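Local coordinates for alpha-1,3-glucanase (Bacillus circulans, PDB 5ZRU), which probably hydrolyses alpha-1,3-glucan, the structure being the catalytic unit of a larger glycoside hydrolase family 87 enzyme that binds calcium and zinc, at residues A[407-419]-A[434-446]. Numbering follows the deposited sequence.
Sequences AAGIAFFGGSGHK and IRMNTVFPGYHFQ. With SO4 (sulfate ion), chain D.
Arg435 N donates to Ile410 O at 2.9 Å, and Arg435 O accepts a longer bond from Phe412 N, so one residue joins two neighbouring coils of the right-handed parallel beta-helix in the D2 part of the catalytic unit, as in pectate lyase-like folds. Beyond the short strands 411-412 and 435-437 the two segments meet again where Gly415 N donates to His444 O at 2.8 Å, the donor lying above the carbonyl plane. Water 1 links the loops, donating to Phe413 O and accepting from Phe440 N. On the Ala411 face, the extended Arg435 side chain runs past the methyls of Ala408 and Ala411. Its guanidinium group has Ala407 CB over one face and the Phe413 ring on the opposite side, ring and guanidinium planes 86° apart; NH2 forms a salt bridge with Asp376, beside the calcium ion held by Asp352 and Asp375. Phe413, with CG anti to the carbonyl carbon (chi1 -59°), swings its ring toward Arg435 and Phe440 and offers a face to the latter's edge in a T-shaped stack, centroids 4.8 Å apart. With an alanine in place of Phe413, the Phe440 edge would probably lose its aromatic face and the Arg435 guanidinium its cover on one side. Further along, Gly414 lies over the face of Phe445, its CA 3.8 Å from the ring centroid, while Phe445 CZ comes within 3.3 Å of Gly414 N.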
loop_
_atom_site.group_PDB
_atom_site.type_symbol
_atom_site.label_atom_id
_atom_site.label_comp_id
_atom_site.label_asym_id
_atom_site.label_seq_id
_atom_site.Cartn_x
_atom_site.Cartn_y
_atom_site.Cartn_z
ATOM N N ALA A 407 -0.647 3.182 -10.657
ATOM C CA ALA A 407 0.100 1.983 -11.090
ATOM C C ALA A 407 -0.651 0.742 -10.592
ATOM O O ALA A 407 -1.881 0.672 -10.729
ATOM C CB ALA A 407 1.562 2.080 -10.655
ATOM N N ALA A 408 0.036 -0.261 -10.035
ATOM C CA ALA A 408 -0.592 -1.555 -9.794
ATOM C C ALA A 408 -0.439 -1.995 -8.344
ATOM O O ALA A 408 0.464 -1.564 -7.629
ATOM C CB ALA A 408 -0.005 -2.630 -10.715
ATOM N N GLY A 409 -1.322 -2.904 -7.920
ATOM C CA GLY A 409 -1.168 -3.496 -6.600
ATOM C C GLY A 409 0.131 -4.271 -6.447
ATOM O O GLY A 409 0.815 -4.163 -5.424
ATOM N N ILE A 410 0.487 -5.066 -7.459
ATOM C CA ILE A 410 1.715 -5.855 -7.465
ATOM C C ILE A 410 2.379 -5.680 -8.819
ATOM O O ILE A 410 1.701 -5.732 -9.850
ATOM C CB ILE A 410 1.441 -7.351 -7.203
ATOM C CG1 ILE A 410 0.838 -7.549 -5.810
ATOM C CG2 ILE A 410 2.718 -8.182 -7.408
ATOM C CD1 ILE A 410 0.535 -9.003 -5.477
ATOM N N ALA A 411 3.701 -5.487 -8.825
ATOM C CA ALA A 411 4.419 -5.293 -10.082
ATOM C C ALA A 411 5.782 -5.975 -10.058
ATOM O O ALA A 411 6.500 -5.908 -9.054
ATOM C CB ALA A 411 4.613 -3.801 -10.383
ATOM N N PHE A 412 6.152 -6.599 -11.184
ATOM C CA PHE A 412 7.503 -7.103 -11.390
ATOM C C PHE A 412 8.056 -6.446 -12.649
ATOM O O PHE A 412 7.376 -6.404 -13.680
ATOM C CB PHE A 412 7.562 -8.637 -11.542
ATOM C CG PHE A 412 7.100 -9.413 -10.327
ATOM C CD1 PHE A 412 7.506 -9.056 -9.046
ATOM C CD2 PHE A 412 6.256 -10.509 -10.480
ATOM C CE1 PHE A 412 7.086 -9.776 -7.934
ATOM C CE2 PHE A 412 5.819 -11.244 -9.373
ATOM C CZ PHE A 412 6.236 -10.877 -8.094
ATOM N N PHE A 413 9.286 -5.942 -12.565
ATOM C CA PHE A 413 9.896 -5.231 -13.681
ATOM C C PHE A 413 11.134 -5.908 -14.255
ATOM O O PHE A 413 11.682 -5.419 -15.253
ATOM C CB PHE A 413 10.227 -3.800 -13.244
ATOM C CG PHE A 413 9.011 -3.039 -12.795
ATOM C CD1 PHE A 413 7.958 -2.840 -13.672
ATOM C CD2 PHE A 413 8.897 -2.563 -11.498
ATOM C CE1 PHE A 413 6.809 -2.167 -13.272
ATOM C CE2 PHE A 413 7.752 -1.877 -11.096
ATOM C CZ PHE A 413 6.713 -1.681 -11.984
ATOM N N GLY A 414 11.582 -7.017 -13.680
ATOM C CA GLY A 414 12.730 -7.711 -14.225
ATOM C C GLY A 414 13.204 -8.784 -13.267
ATOM O O GLY A 414 12.574 -9.047 -12.240
ATOM N N GLY A 415 14.336 -9.392 -13.625
ATOM C CA GLY A 415 14.908 -10.459 -12.828
ATOM C C GLY A 415 14.315 -11.831 -13.094
ATOM O O GLY A 415 13.832 -12.109 -14.198
ATOM N N SER A 416 14.351 -12.706 -12.088
ATOM C CA SER A 416 13.961 -14.093 -12.289
ATOM C C SER A 416 13.327 -14.654 -11.023
ATOM O O SER A 416 13.698 -14.280 -9.906
ATOM C CB SER A 416 15.183 -14.933 -12.695
ATOM O OG SER A 416 14.866 -16.304 -12.807
ATOM N N GLY A 417 12.372 -15.561 -11.210
ATOM C CA GLY A 417 11.913 -16.442 -10.139
ATOM C C GLY A 417 10.970 -15.841 -9.116
ATOM O O GLY A 417 10.722 -16.477 -8.085
ATOM N N HIS A 418 10.444 -14.643 -9.357
ATOM C CA HIS A 418 9.543 -14.006 -8.405
ATOM C C HIS A 418 8.192 -14.701 -8.410
ATOM O O HIS A 418 7.778 -15.283 -9.412
ATOM C CB HIS A 418 9.349 -12.531 -8.756
ATOM C CG HIS A 418 10.623 -11.810 -9.047
ATOM N ND1 HIS A 418 11.678 -11.786 -8.163
ATOM C CD2 HIS A 418 11.010 -11.071 -10.117
ATOM C CE1 HIS A 418 12.664 -11.068 -8.675
ATOM N NE2 HIS A 418 12.286 -10.631 -9.863
ATOM N N LYS A 419 7.486 -14.629 -7.284
ATOM C CA LYS A 419 6.122 -15.128 -7.273
ATOM C C LYS A 419 5.247 -14.240 -6.408
ATOM O O LYS A 419 5.718 -13.585 -5.481
ATOM C CB LYS A 419 6.026 -16.568 -6.783
ATOM C CG LYS A 419 6.279 -16.743 -5.310
ATOM C CD LYS A 419 6.229 -18.242 -4.969
ATOM C CE LYS A 419 6.815 -18.533 -3.602
ATOM N NZ LYS A 419 6.574 -19.948 -3.197
ATOM N N ILE A 434 -2.329 -6.230 -11.068
ATOM C CA ILE A 434 -1.020 -6.801 -11.354
ATOM C C ILE A 434 -0.504 -6.173 -12.640
ATOM O O ILE A 434 -1.240 -6.101 -13.630
ATOM C CB ILE A 434 -1.091 -8.331 -11.529
ATOM C CG1 ILE A 434 -1.402 -9.033 -10.211
ATOM C CG2 ILE A 434 0.214 -8.867 -12.125
ATOM C CD1 ILE A 434 -1.814 -10.475 -10.414
ATOM N N ARG A 435 0.761 -5.742 -12.641
ATOM C CA ARG A 435 1.364 -5.288 -13.883
ATOM C C ARG A 435 2.797 -5.791 -13.986
ATOM O O ARG A 435 3.475 -6.038 -12.982
ATOM C CB ARG A 435 1.316 -3.753 -14.036
ATOM C CG ARG A 435 2.377 -2.973 -13.260
ATOM C CD ARG A 435 2.267 -1.484 -13.576
ATOM N NE ARG A 435 3.195 -0.690 -12.771
ATOM C CZ ARG A 435 3.655 0.503 -13.131
ATOM N NH1 ARG A 435 3.278 1.043 -14.287
ATOM N NH2 ARG A 435 4.500 1.156 -12.341
ATOM N N MET A 436 3.237 -5.978 -15.224
ATOM C CA MET A 436 4.646 -6.179 -15.527
ATOM C C MET A 436 4.974 -5.276 -16.703
ATOM O O MET A 436 4.156 -5.140 -17.615
ATOM C CB MET A 436 4.949 -7.636 -15.874
ATOM C CG MET A 436 4.553 -8.636 -14.785
ATOM S SD MET A 436 4.893 -10.347 -15.273
ATOM C CE MET A 436 6.680 -10.358 -15.361
ATOM N N ASN A 437 6.142 -4.644 -16.679
ATOM C CA ASN A 437 6.606 -3.963 -17.883
ATOM C C ASN A 437 8.126 -4.017 -17.920
ATOM O O ASN A 437 8.776 -4.440 -16.962
ATOM C CB ASN A 437 6.061 -2.521 -17.991
ATOM C CG ASN A 437 6.636 -1.550 -16.955
ATOM O OD1 ASN A 437 7.811 -1.586 -16.607
ATOM N ND2 ASN A 437 5.782 -0.635 -16.485
ATOM N N THR A 438 8.686 -3.594 -19.056
ATOM C CA THR A 438 10.129 -3.466 -19.210
ATOM C C THR A 438 10.522 -2.008 -19.447
ATOM O O THR A 438 11.516 -1.724 -20.120
ATOM C CB THR A 438 10.643 -4.369 -20.337
ATOM O OG1 THR A 438 9.927 -4.098 -21.556
ATOM C CG2 THR A 438 10.437 -5.844 -19.976
ATOM N N VAL A 439 9.764 -1.068 -18.865
ATOM C CA VAL A 439 10.005 0.352 -19.132
ATOM C C VAL A 439 11.135 0.956 -18.304
ATOM O O VAL A 439 11.612 2.046 -18.636
ATOM C CB VAL A 439 8.694 1.142 -18.926
ATOM C CG1 VAL A 439 8.495 1.488 -17.464
ATOM C CG2 VAL A 439 8.677 2.397 -19.794
ATOM N N PHE A 440 11.609 0.282 -17.264
ATOM C CA PHE A 440 12.536 0.923 -16.340
ATOM C C PHE A 440 13.974 0.495 -16.595
ATOM O O PHE A 440 14.224 -0.551 -17.203
ATOM C CB PHE A 440 12.137 0.596 -14.894
ATOM C CG PHE A 440 10.805 1.172 -14.513
ATOM C CD1 PHE A 440 10.560 2.531 -14.677
ATOM C CD2 PHE A 440 9.779 0.358 -14.055
ATOM C CE1 PHE A 440 9.323 3.077 -14.346
ATOM C CE2 PHE A 440 8.540 0.896 -13.727
ATOM C CZ PHE A 440 8.309 2.256 -13.875
ATOM N N PRO A 441 14.944 1.302 -16.150
ATOM C CA PRO A 441 16.354 0.908 -16.248
ATOM C C PRO A 441 16.636 -0.378 -15.491
ATOM O O PRO A 441 15.905 -0.770 -14.577
ATOM C CB PRO A 441 17.103 2.086 -15.607
ATOM C CG PRO A 441 16.191 3.245 -15.766
ATOM C CD PRO A 441 14.792 2.689 -15.667
ATOM N N GLY A 442 17.713 -1.037 -15.883
ATOM C CA GLY A 442 18.173 -2.222 -15.182
ATOM C C GLY A 442 17.882 -3.510 -15.928
ATOM O O GLY A 442 17.694 -3.539 -17.144
ATOM N N TYR A 443 17.844 -4.604 -15.165
ATOM C CA TYR A 443 17.602 -5.921 -15.740
ATOM C C TYR A 443 16.134 -6.105 -16.075
ATOM O O TYR A 443 15.256 -5.659 -15.328
ATOM C CB TYR A 443 18.013 -7.023 -14.770
ATOM C CG TYR A 443 19.416 -6.898 -14.264
ATOM C CD1 TYR A 443 20.476 -7.481 -14.948
ATOM C CD2 TYR A 443 19.682 -6.203 -13.097
ATOM C CE1 TYR A 443 21.765 -7.376 -14.474
ATOM C CE2 TYR A 443 20.955 -6.091 -12.614
ATOM C CZ TYR A 443 21.996 -6.674 -13.305
ATOM O OH TYR A 443 23.267 -6.550 -12.804
ATOM N N HIS A 444 15.871 -6.784 -17.193
ATOM C CA HIS A 444 14.512 -7.203 -17.527
ATOM C C HIS A 444 14.407 -8.722 -17.409
ATOM O O HIS A 444 14.887 -9.279 -16.413
ATOM C CB HIS A 444 14.126 -6.644 -18.899
ATOM C CG HIS A 444 14.056 -5.148 -18.905
ATOM N ND1 HIS A 444 14.438 -4.371 -19.979
ATOM C CD2 HIS A 444 13.676 -4.285 -17.932
ATOM C CE1 HIS A 444 14.281 -3.094 -19.670
ATOM N NE2 HIS A 444 13.816 -3.016 -18.435
ATOM N N PHE A 445 13.784 -9.409 -18.375
ATOM C CA PHE A 445 13.348 -10.789 -18.152
ATOM C C PHE A 445 14.103 -11.812 -18.990
ATOM O O PHE A 445 13.659 -12.961 -19.080
ATOM C CB PHE A 445 11.838 -10.917 -18.410
ATOM C CG PHE A 445 11.002 -10.050 -17.508
ATOM C CD1 PHE A 445 10.809 -10.400 -16.174
ATOM C CD2 PHE A 445 10.443 -8.874 -17.978
ATOM C CE1 PHE A 445 10.065 -9.587 -15.330
ATOM C CE2 PHE A 445 9.705 -8.060 -17.144
ATOM C CZ PHE A 445 9.518 -8.421 -15.819
ATOM N N GLN A 446 15.226 -11.431 -19.600
ATOM C CA GLN A 446 15.893 -12.333 -20.536
ATOM C C GLN A 446 16.352 -13.613 -19.846
ATOM O O GLN A 446 16.303 -14.697 -20.441
ATOM C CB GLN A 446 17.081 -11.632 -21.189
ATOM C CG GLN A 446 17.864 -12.541 -22.124
ATOM C CD GLN A 446 19.046 -11.846 -22.768
ATOM O OE1 GLN A 446 18.880 -11.007 -23.656
ATOM N NE2 GLN A 446 20.249 -12.191 -22.320
HETATM S S SO4 D . 17.879 -8.392 -19.768
HETATM O O1 SO4 D . 17.881 -8.082 -21.201
HETATM O O2 SO4 D . 16.604 -8.996 -19.426
HETATM O O3 SO4 D . 18.963 -9.325 -19.460
HETATM O O4 SO4 D . 18.065 -7.153 -19.015
HETATM O O HOH W 1 11.478 -2.432 -16.270
#